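PDB 3TC9: IPT/TIG domain-containing protein from Bacteroides thetaiotaomicron, which is of unknown function but probably serves as an auxiliary nutrient-binding protein, joining an immunoglobulin-like IPT/TIG domain to a six-bladed beta-propeller. Local coordinates for residues Q226-A231 with Y241-N246; G248-Y253 with P262-Q267; Q291-R296 with P309-G314. All coordinates share one frame; numbering follows the deposited sequence.

Overall arrangement
The three contacts sample two successive blades of the six-bladed beta-propeller. Contacts 1 and 2 share the blade of strands 231-233, 240-244, 249-253 and 260-265, contact 1 at its entry and innermost strands, contact 2 at its outer hairpin. Their centres are about 9 Å apart, and strands 240-244 and 249-253 join them, with F242 O 2.7 Å from F251 N, probably hydrogen-bonded. Contact 3 forms the outer hairpin of the following blade, its centre about 15 Å from that of contact 2 and about 17 Å from that of contact 1. F264 and I266 of contact 2 pack on P309 of contact 3, whose R296 holds a 1,2-ethanediol, probably from the crystallisation liquor.

Contact 1 (Q226-A231 with Y241-N246); sequences QNCNGA and YFNSWN
N227, C228 and N229 pass along segment 241-246 as an irregular chain, the backbones closing to 4.8 Å between C228 CA and S244 CA and to 4.2 Å between A231 CA and F242 CA. One main-chain bond spans the two, from W245 N to N227 O. Asparagine amides supply most of the other polar links, since each can offer an acceptor and a donor as a peptide group does. N243 does both at once: its OD1 accepts from N229 N (2.8 Å), which lies in the carbonyl plane, and its ND2 donates to N229 OD1 (2.8 Å) in a nearly straight bond of 172°. With CG between the backbone N and the carbonyl carbon (chi1 84°), the N243 amide is turned to meet N229. The N229 amide is fixed from its other end too, because ND2 binds D198. Farther along, N227 ND2 gives a 2.7 Å bond to N246 OD1, the two amides nearly coplanar, and N227 CB rests 3.7 Å from W245 CB. The left-handed backbone of N227 is one that asparagine tolerates well, while the angles of G230 would press any side chain against the preceding carbonyl. Small side chains suit the close approach to F242: A231 CB lies 3.7 Å from F242 CB, and C228 SG approaches the F242 ring obliquely. A water links Q226 O to N243 O. The loop thus leads from the outermost strand of one blade, 219-224, to the innermost of the next, 231-233, the blade-to-blade crossing typical of a beta-propeller.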
loop_
_atom_site.group_PDB
_atom_site.type_symbol
_atom_site.label_atom_id
_atom_site.label_comp_id
_atom_site.label_asym_id
_atom_site.label_seq_id
_atom_site.Cartn_x
_atom_site.Cartn_y
_atom_site.Cartn_z
ATOM N N GLN B 226 -28.365 24.557 -20.469
ATOM C CA GLN B 226 -29.330 24.260 -19.411
ATOM C C GLN B 226 -29.146 22.848 -18.826
ATOM O O GLN B 226 -28.624 21.940 -19.482
ATOM C CB GLN B 226 -30.775 24.436 -19.910
ATOM C CG GLN B 226 -31.141 23.519 -21.078
ATOM C CD GLN B 226 -32.569 23.666 -21.528
ATOM O OE1 GLN B 226 -33.474 24.065 -20.767
ATOM N NE2 GLN B 226 -32.806 23.286 -22.770
ATOM N N ASN B 227 -29.567 22.715 -17.561
ATOM C CA ASN B 227 -29.685 21.528 -16.719
ATOM C C ASN B 227 -28.455 20.592 -16.773
ATOM O O ASN B 227 -28.567 19.376 -16.979
ATOM C CB ASN B 227 -30.992 20.787 -17.076
ATOM C CG ASN B 227 -32.215 21.691 -16.985
ATOM O OD1 ASN B 227 -32.459 22.379 -15.985
ATOM N ND2 ASN B 227 -32.981 21.749 -18.045
ATOM N N CYS B 228 -27.288 21.176 -16.532
ATOM C CA CYS B 228 -26.033 20.453 -16.475
ATOM C C CYS B 228 -25.828 19.974 -15.038
ATOM O O CYS B 228 -25.827 20.792 -14.114
ATOM C CB CYS B 228 -24.892 21.342 -16.948
ATOM S SG CYS B 228 -23.297 20.508 -17.031
ATOM N N ASN B 229 -25.657 18.653 -14.844
ATOM C CA ASN B 229 -25.519 18.067 -13.502
ATOM C C ASN B 229 -24.068 17.772 -13.128
ATOM O O ASN B 229 -23.809 17.145 -12.105
ATOM C CB ASN B 229 -26.358 16.783 -13.393
ATOM C CG ASN B 229 -27.704 16.886 -14.064
ATOM O OD1 ASN B 229 -27.967 16.193 -15.028
ATOM N ND2 ASN B 229 -28.538 17.822 -13.639
ATOM N N GLY B 230 -23.130 18.252 -13.923
ATOM C CA GLY B 230 -21.723 18.057 -13.631
ATOM C C GLY B 230 -20.854 18.003 -14.856
ATOM O O GLY B 230 -21.318 17.668 -15.948
ATOM N N ALA B 231 -19.573 18.333 -14.663
ATOM C CA ALA B 231 -18.558 18.297 -15.703
ATOM C C ALA B 231 -17.304 17.628 -15.143
ATOM O O ALA B 231 -17.131 17.554 -13.917
ATOM C CB ALA B 231 -18.255 19.697 -16.217
ATOM N N TYR B 241 -15.922 16.848 -20.326
ATOM C CA TYR B 241 -17.151 16.108 -20.589
ATOM C C TYR B 241 -18.217 16.629 -19.644
ATOM O O TYR B 241 -17.940 16.848 -18.461
ATOM C CB TYR B 241 -16.937 14.595 -20.409
ATOM C CG TYR B 241 -15.993 14.026 -21.447
ATOM C CD1 TYR B 241 -16.458 13.627 -22.698
ATOM C CD2 TYR B 241 -14.626 13.924 -21.195
ATOM C CE1 TYR B 241 -15.588 13.134 -23.670
ATOM C CE2 TYR B 241 -13.747 13.432 -22.161
ATOM C CZ TYR B 241 -14.233 13.059 -23.405
ATOM O OH TYR B 241 -13.381 12.614 -24.379
ATOM N N PHE B 242 -19.414 16.878 -20.156
ATOM C CA PHE B 242 -20.506 17.371 -19.311
ATOM C C PHE B 242 -21.813 16.910 -19.918
ATOM O O PHE B 242 -21.802 16.329 -21.002
ATOM C CB PHE B 242 -20.439 18.900 -19.132
ATOM C CG PHE B 242 -20.498 19.703 -20.405
ATOM C CD1 PHE B 242 -19.335 20.013 -21.107
ATOM C CD2 PHE B 242 -21.710 20.202 -20.875
ATOM C CE1 PHE B 242 -19.388 20.769 -22.288
ATOM C CE2 PHE B 242 -21.763 20.950 -22.050
ATOM C CZ PHE B 242 -20.599 21.238 -22.745
ATOM N N ASN B 243 -22.932 17.130 -19.227
ATOM C CA ASN B 243 -24.210 16.658 -19.744
ATOM C C ASN B 243 -25.259 17.763 -19.802
ATOM O O ASN B 243 -24.995 18.934 -19.509
ATOM C CB ASN B 243 -24.728 15.469 -18.862
ATOM C CG ASN B 243 -25.483 15.874 -17.600
ATOM O OD1 ASN B 243 -25.138 16.852 -16.951
ATOM N ND2 ASN B 243 -26.599 15.203 -17.277
ATOM N N SER B 244 -26.469 17.324 -20.176
ATOM C CA SER B 244 -27.735 18.022 -20.199
ATOM C C SER B 244 -28.771 16.992 -19.765
ATOM O O SER B 244 -28.797 15.883 -20.311
ATOM C CB SER B 244 -28.021 18.614 -21.572
ATOM O OG SER B 244 -29.268 19.287 -21.548
ATOM N N TRP B 245 -29.537 17.311 -18.705
ATOM C CA TRP B 245 -30.544 16.418 -18.118
ATOM C C TRP B 245 -31.715 16.108 -19.095
ATOM O O TRP B 245 -32.214 14.984 -19.109
ATOM C CB TRP B 245 -31.047 17.056 -16.815
ATOM C CG TRP B 245 -32.336 16.537 -16.250
ATOM C CD1 TRP B 245 -32.486 15.618 -15.252
ATOM C CD2 TRP B 245 -33.646 17.065 -16.507
ATOM N NE1 TRP B 245 -33.821 15.473 -14.938
ATOM C CE2 TRP B 245 -34.554 16.355 -15.686
ATOM C CE3 TRP B 245 -34.144 18.064 -17.368
ATOM C CZ2 TRP B 245 -35.934 16.585 -15.725
ATOM C CZ3 TRP B 245 -35.510 18.309 -17.388
ATOM C CH2 TRP B 245 -36.391 17.566 -16.586
ATOM N N ASN B 246 -32.134 17.092 -19.891
ATOM C CA ASN B 246 -33.250 17.035 -20.844
ATOM C C ASN B 246 -33.315 15.724 -21.675
ATOM O O ASN B 246 -34.337 15.038 -21.632
ATOM C CB ASN B 246 -33.200 18.256 -21.755
ATOM C CG ASN B 246 -33.491 19.551 -21.014
ATOM O OD1 ASN B 246 -32.720 20.016 -20.155
ATOM N ND2 ASN B 246 -34.621 20.150 -21.324
HETATM O O HOH W 1 -25.963 21.604 -20.001
#

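Contact 2 (G248-Y253 with P262-Q267); sequences GQVFRY and PLFTIQ
L263 N donates to V250 O over 2.8 Å, the shortest of three main-chain bonds that hold strands 249-253 and 260-265 together as the outer beta hairpin of a propeller blade. The strands run antiparallel, their directions 160° apart. V250 N answers with a 3.0 Å bond to F264 O, and I266 N reaches G248 O just past the end of the strand. G248 has a positive phi, which glycine adopts easily, and with Q249 it faces S244 on the inner neighbouring strand in a G1 beta bulge.

Q249, F251, P262 and T265 occupy one face of the hairpin. P262 sits opposite F251 in a non-hydrogen-bonded pair, where its missing N-H costs this pairing nothing, and its CB packs 3.8 Å from F251 CE1. The F251 ring is covered on one face by Q249 CG, 3.5 Å above its plane and offset toward the rim, and it also meets the ring of F242 on the next strand inward. Q249 bends at chi2 (112°), which brings OE1 alongside the proline.

On the opposite face V250 and F264 lie side by side. F264 CG stands between the backbone N and the carbonyl carbon (chi1 44°), a turn that lays the ring along the valine. Valine's beta-branching suits a strand and sets CG2 beside the ring, and F264 and I266 go on to pack against P309 of the following blade. R252 lends only its aliphatic root, CB lying 3.7 Å from L263 CD1, while its guanidinium reaches K304 O. One valine methyl serves two neighbours: V250 CG2 touches F264 CE1 at 3.5 Å and I266 CD1 at 3.9 Å, and I266 CD1 lies in the plane of the F264 ring, at its edge.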
loop_
_atom_site.group_PDB
_atom_site.type_symbol
_atom_site.label_atom_id
_atom_site.label_comp_id
_atom_site.label_asym_id
_atom_site.label_seq_id
_atom_site.Cartn_x
_atom_site.Cartn_y
_atom_site.Cartn_z
ATOM N N GLY B 248 -30.461 13.596 -21.593
ATOM C CA GLY B 248 -29.382 12.828 -20.976
ATOM C C GLY B 248 -28.209 12.730 -21.927
ATOM O O GLY B 248 -27.619 11.660 -22.100
ATOM N N GLN B 249 -27.884 13.871 -22.560
ATOM C CA GLN B 249 -26.823 13.978 -23.548
ATOM C C GLN B 249 -25.464 14.318 -22.930
ATOM O O GLN B 249 -25.354 15.253 -22.137
ATOM C CB GLN B 249 -27.174 15.034 -24.603
ATOM C CG GLN B 249 -26.137 15.160 -25.712
ATOM C CD GLN B 249 -26.637 14.704 -27.042
ATOM O OE1 GLN B 249 -25.996 13.894 -27.713
ATOM N NE2 GLN B 249 -27.774 15.245 -27.467
ATOM N N VAL B 250 -24.425 13.605 -23.385
ATOM C CA VAL B 250 -23.033 13.854 -23.042
ATOM C C VAL B 250 -22.451 14.783 -24.125
ATOM O O VAL B 250 -22.702 14.573 -25.320
ATOM C CB VAL B 250 -22.240 12.530 -22.913
ATOM C CG1 VAL B 250 -20.776 12.783 -22.514
ATOM C CG2 VAL B 250 -22.930 11.575 -21.933
ATOM N N PHE B 251 -21.697 15.809 -23.699
ATOM C CA PHE B 251 -21.013 16.767 -24.567
ATOM C C PHE B 251 -19.524 16.736 -24.307
ATOM O O PHE B 251 -19.103 16.507 -23.180
ATOM C CB PHE B 251 -21.550 18.187 -24.357
ATOM C CG PHE B 251 -22.993 18.352 -24.751
ATOM C CD1 PHE B 251 -23.345 18.596 -26.079
ATOM C CD2 PHE B 251 -24.005 18.283 -23.794
ATOM C CE1 PHE B 251 -24.677 18.738 -26.450
ATOM C CE2 PHE B 251 -25.345 18.432 -24.162
ATOM C CZ PHE B 251 -25.668 18.679 -25.488
ATOM N N ARG B 252 -18.730 16.972 -25.350
ATOM C CA ARG B 252 -17.274 17.012 -25.249
ATOM C C ARG B 252 -16.793 18.411 -25.602
ATOM O O ARG B 252 -17.138 18.914 -26.660
ATOM C CB ARG B 252 -16.661 15.965 -26.174
ATOM C CG ARG B 252 -15.172 15.833 -26.056
ATOM C CD ARG B 252 -14.679 15.083 -27.273
ATOM N NE ARG B 252 -13.273 14.705 -27.139
ATOM C CZ ARG B 252 -12.267 15.487 -27.499
ATOM N NH1 ARG B 252 -12.502 16.683 -28.015
ATOM N NH2 ARG B 252 -11.013 15.075 -27.349
ATOM N N TYR B 253 -16.007 19.036 -24.736
ATOM C CA TYR B 253 -15.502 20.371 -25.007
ATOM C C TYR B 253 -13.979 20.353 -25.103
ATOM O O TYR B 253 -13.304 19.884 -24.193
ATOM C CB TYR B 253 -15.987 21.362 -23.936
ATOM C CG TYR B 253 -15.374 22.741 -24.042
ATOM C CD1 TYR B 253 -15.892 23.689 -24.916
ATOM C CD2 TYR B 253 -14.286 23.104 -23.254
ATOM C CE1 TYR B 253 -15.348 24.972 -24.999
ATOM C CE2 TYR B 253 -13.714 24.372 -23.349
ATOM C CZ TYR B 253 -14.251 25.306 -24.219
ATOM O OH TYR B 253 -13.701 26.565 -24.306
ATOM N N PRO B 262 -21.462 17.119 -29.416
ATOM C CA PRO B 262 -22.402 16.210 -28.720
ATOM C C PRO B 262 -21.920 14.770 -28.954
ATOM O O PRO B 262 -21.525 14.430 -30.081
ATOM C CB PRO B 262 -23.762 16.509 -29.371
ATOM C CG PRO B 262 -23.502 17.589 -30.406
ATOM C CD PRO B 262 -22.035 17.606 -30.688
ATOM N N LEU B 263 -21.864 13.939 -27.900
ATOM C CA LEU B 263 -21.306 12.593 -28.064
ATOM C C LEU B 263 -22.355 11.493 -28.204
ATOM O O LEU B 263 -22.454 10.869 -29.265
ATOM C CB LEU B 263 -20.352 12.265 -26.909
ATOM C CG LEU B 263 -18.853 12.249 -27.227
ATOM C CD1 LEU B 263 -18.442 13.373 -28.170
ATOM C CD2 LEU B 263 -18.044 12.309 -25.955
ATOM N N PHE B 264 -23.092 11.217 -27.129
ATOM C CA PHE B 264 -24.108 10.167 -27.084
ATOM C C PHE B 264 -25.115 10.473 -26.004
ATOM O O PHE B 264 -24.818 11.207 -25.061
ATOM C CB PHE B 264 -23.474 8.767 -26.833
ATOM C CG PHE B 264 -22.401 8.697 -25.762
ATOM C CD1 PHE B 264 -22.738 8.666 -24.414
ATOM C CD2 PHE B 264 -21.055 8.640 -26.105
ATOM C CE1 PHE B 264 -21.744 8.613 -23.429
ATOM C CE2 PHE B 264 -20.066 8.587 -25.118
ATOM C CZ PHE B 264 -20.419 8.577 -23.790
ATOM N N THR B 265 -26.302 9.884 -26.148
ATOM C CA THR B 265 -27.419 9.935 -25.206
ATOM C C THR B 265 -27.290 8.653 -24.340
ATOM O O THR B 265 -26.880 7.610 -24.875
ATOM C CB THR B 265 -28.721 10.063 -26.057
ATOM O OG1 THR B 265 -29.165 11.417 -26.043
ATOM C CG2 THR B 265 -29.841 9.110 -25.645
ATOM N N ILE B 266 -27.611 8.718 -23.030
ATOM C CA ILE B 266 -27.513 7.534 -22.165
ATOM C C ILE B 266 -28.709 6.596 -22.407
ATOM O O ILE B 266 -28.494 5.417 -22.706
ATOM C CB ILE B 266 -27.359 7.880 -20.644
ATOM C CG1 ILE B 266 -26.106 8.771 -20.351
ATOM C CG2 ILE B 266 -27.377 6.606 -19.756
ATOM C CD1 ILE B 266 -24.738 8.314 -20.907
ATOM N N GLN B 267 -29.953 7.104 -22.238
ATOM C CA GLN B 267 -31.175 6.318 -22.380
ATOM C C GLN B 267 -32.364 7.246 -22.717
ATOM O O GLN B 267 -32.528 7.639 -23.868
ATOM C CB GLN B 267 -31.426 5.509 -21.078
ATOM C CG GLN B 267 -32.545 4.465 -21.144
ATOM C CD GLN B 267 -32.508 3.436 -20.028
ATOM O OE1 GLN B 267 -31.449 2.977 -19.582
ATOM N NE2 GLN B 267 -33.679 3.011 -19.570
#

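Contact 3 (Q291-R296 with P309-G314). With EDO (1,2-ethanediol), chain T.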
loop_
_atom_site.group_PDB
_atom_site.type_symbol
_atom_site.label_atom_id
_atom_site.label_comp_id
_atom_site.label_asym_id
_atom_site.label_seq_id
_atom_site.Cartn_x
_atom_site.Cartn_y
_atom_site.Cartn_z
ATOM N N GLN B 291 -31.802 7.784 -11.353
ATOM C CA GLN B 291 -32.231 6.507 -11.943
ATOM C C GLN B 291 -31.601 5.289 -11.239
ATOM O O GLN B 291 -31.952 4.143 -11.527
ATOM C CB GLN B 291 -31.971 6.482 -13.465
ATOM C CG GLN B 291 -32.744 7.550 -14.258
ATOM C CD GLN B 291 -34.260 7.426 -14.181
ATOM O OE1 GLN B 291 -34.832 6.348 -13.984
ATOM N NE2 GLN B 291 -34.956 8.533 -14.363
ATOM N N HIS B 292 -30.750 5.564 -10.251
ATOM C CA HIS B 292 -30.144 4.651 -9.268
ATOM C C HIS B 292 -29.346 3.504 -9.875
ATOM O O HIS B 292 -29.484 2.348 -9.460
ATOM C CB HIS B 292 -31.252 4.136 -8.346
ATOM C CG HIS B 292 -32.240 5.212 -8.061
ATOM N ND1 HIS B 292 -31.900 6.302 -7.281
ATOM C CD2 HIS B 292 -33.468 5.422 -8.596
ATOM C CE1 HIS B 292 -32.953 7.104 -7.302
ATOM N NE2 HIS B 292 -33.917 6.622 -8.087
ATOM N N TYR B 293 -28.443 3.844 -10.804
ATOM C CA TYR B 293 -27.578 2.856 -11.438
ATOM C C TYR B 293 -26.330 3.546 -11.973
ATOM O O TYR B 293 -26.256 4.784 -12.057
ATOM C CB TYR B 293 -28.325 2.043 -12.530
ATOM C CG TYR B 293 -28.556 2.740 -13.853
ATOM C CD1 TYR B 293 -29.359 3.876 -13.936
ATOM C CD2 TYR B 293 -28.064 2.204 -15.037
ATOM C CE1 TYR B 293 -29.612 4.499 -15.161
ATOM C CE2 TYR B 293 -28.314 2.814 -16.266
ATOM C CZ TYR B 293 -29.071 3.972 -16.322
ATOM O OH TYR B 293 -29.318 4.585 -17.530
ATOM N N ILE B 294 -25.322 2.738 -12.278
ATOM C CA ILE B 294 -24.043 3.226 -12.777
ATOM C C ILE B 294 -23.693 2.517 -14.094
ATOM O O ILE B 294 -23.924 1.316 -14.260
ATOM C CB ILE B 294 -22.932 3.066 -11.686
ATOM C CG1 ILE B 294 -23.321 3.793 -10.361
ATOM C CG2 ILE B 294 -21.544 3.510 -12.194
ATOM C CD1 ILE B 294 -22.464 3.439 -9.129
ATOM N N LEU B 295 -23.113 3.278 -15.015
ATOM C CA LEU B 295 -22.639 2.750 -16.293
ATOM C C LEU B 295 -21.143 2.959 -16.406
ATOM O O LEU B 295 -20.594 3.827 -15.727
ATOM C CB LEU B 295 -23.344 3.426 -17.479
ATOM C CG LEU B 295 -24.874 3.404 -17.481
ATOM C CD1 LEU B 295 -25.400 4.723 -17.066
ATOM C CD2 LEU B 295 -25.408 3.066 -18.865
ATOM N N ARG B 296 -20.490 2.199 -17.267
ATOM C CA ARG B 296 -19.075 2.393 -17.560
ATOM C C ARG B 296 -18.948 2.810 -19.013
ATOM O O ARG B 296 -19.593 2.216 -19.879
ATOM C CB ARG B 296 -18.252 1.136 -17.289
ATOM C CG ARG B 296 -16.803 1.253 -17.695
ATOM C CD ARG B 296 -16.031 0.073 -17.199
ATOM N NE ARG B 296 -14.809 -0.086 -17.971
ATOM C CZ ARG B 296 -13.748 -0.749 -17.548
ATOM N NH1 ARG B 296 -13.746 -1.316 -16.346
ATOM N NH2 ARG B 296 -12.679 -0.852 -18.315
ATOM N N PRO B 309 -21.756 3.800 -23.457
ATOM C CA PRO B 309 -21.705 3.195 -22.111
ATOM C C PRO B 309 -22.502 1.906 -21.944
ATOM O O PRO B 309 -23.493 1.675 -22.636
ATOM C CB PRO B 309 -22.339 4.278 -21.215
ATOM C CG PRO B 309 -22.480 5.467 -22.057
ATOM C CD PRO B 309 -22.604 5.006 -23.448
ATOM N N TYR B 310 -22.110 1.095 -20.972
ATOM C CA TYR B 310 -22.855 -0.132 -20.661
ATOM C C TYR B 310 -23.101 -0.167 -19.157
ATOM O O TYR B 310 -22.300 0.388 -18.415
ATOM C CB TYR B 310 -22.127 -1.391 -21.172
ATOM C CG TYR B 310 -20.721 -1.578 -20.633
ATOM C CD1 TYR B 310 -20.488 -2.315 -19.470
ATOM C CD2 TYR B 310 -19.610 -1.098 -21.334
ATOM C CE1 TYR B 310 -19.198 -2.526 -18.990
ATOM C CE2 TYR B 310 -18.310 -1.290 -20.850
ATOM C CZ TYR B 310 -18.112 -2.016 -19.683
ATOM O OH TYR B 310 -16.847 -2.275 -19.217
ATOM N N ILE B 311 -24.212 -0.776 -18.719
ATOM C CA ILE B 311 -24.573 -0.828 -17.287
ATOM C C ILE B 311 -23.545 -1.682 -16.538
ATOM O O ILE B 311 -23.150 -2.743 -17.012
ATOM C CB ILE B 311 -26.048 -1.306 -17.057
ATOM C CG1 ILE B 311 -27.040 -0.353 -17.755
ATOM C CG2 ILE B 311 -26.384 -1.423 -15.558
ATOM C CD1 ILE B 311 -28.506 -0.860 -17.843
ATOM N N VAL B 312 -23.098 -1.177 -15.391
ATOM C CA VAL B 312 -22.141 -1.854 -14.528
ATOM C C VAL B 312 -22.861 -2.366 -13.266
ATOM O O VAL B 312 -22.623 -3.511 -12.865
ATOM C CB VAL B 312 -20.927 -0.938 -14.237
ATOM C CG1 VAL B 312 -20.263 -1.284 -12.922
ATOM C CG2 VAL B 312 -19.924 -1.047 -15.380
ATOM N N CYS B 313 -23.744 -1.552 -12.657
ATOM C CA CYS B 313 -24.480 -1.991 -11.465
ATOM C C CYS B 313 -25.762 -1.193 -11.253
ATOM O O CYS B 313 -25.851 -0.045 -11.685
ATOM C CB CYS B 313 -23.604 -1.956 -10.215
ATOM S SG CYS B 313 -23.103 -0.304 -9.689
ATOM N N GLY B 314 -26.706 -1.788 -10.522
ATOM C CA GLY B 314 -27.975 -1.159 -10.192
ATOM C C GLY B 314 -29.015 -1.430 -11.263
ATOM O O GLY B 314 -28.674 -1.878 -12.354
HETATM C C1 EDO T . -8.358 -0.045 -15.795
HETATM O O1 EDO T . -7.208 0.807 -15.854
HETATM C C2 EDO T . -8.833 -0.394 -17.205
HETATM O O2 EDO T . -9.788 -1.467 -17.135
#
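I294 O is gripped by two backbone donors, V312 N at 2.9 Å and C313 N at 3.3 Å, so that two residues of one strand face a single residue of the other: a classic beta bulge. I294 N completes the bulge with a bond to C313 O, and beyond it R296 and Y310 exchange a regular antiparallel pair, R296 N to Y310 O (2.8 Å) and Y310 N to R296 O.

Apolar contacts come next. Y293 CE2 meets I311 CG1 (3.7 Å) at the ring edge, and L295 CD2 reaches the same isoleucine carbon. The branched side chain of I294 carries CD1 to 3.8 Å from C313 SG, where the small cysteine leaves it room to lie alongside.

The aromatic and charged contacts centre on R296. Its chain is extended from CG to NE, with CG anti to the backbone N (chi1 175°), and it runs alongside Y310. R296 CB makes a CH-pi contact over the Y310 ring, 4.3 Å from its centroid, and Y310 OH lies over one face of the guanidinium. NE forms a salt bridge with D298, the group makes a cation-pi contact with Y283, and NH2 donates to O2 of a bound 1,2-ethanediol (3.2 Å). An alanine here would keep CB over the ring but would probably leave D298 without its charged mate, Y283 without its cation and the hydroxyl end of Y310 without the chain beside it.

Within the blade this hairpin is the outer pair: strand 293-300 has strand 283-288 on its inner side, with V288 against Y293 and L295, while V312 and C313 touch L367 of strand 363-367 in another blade.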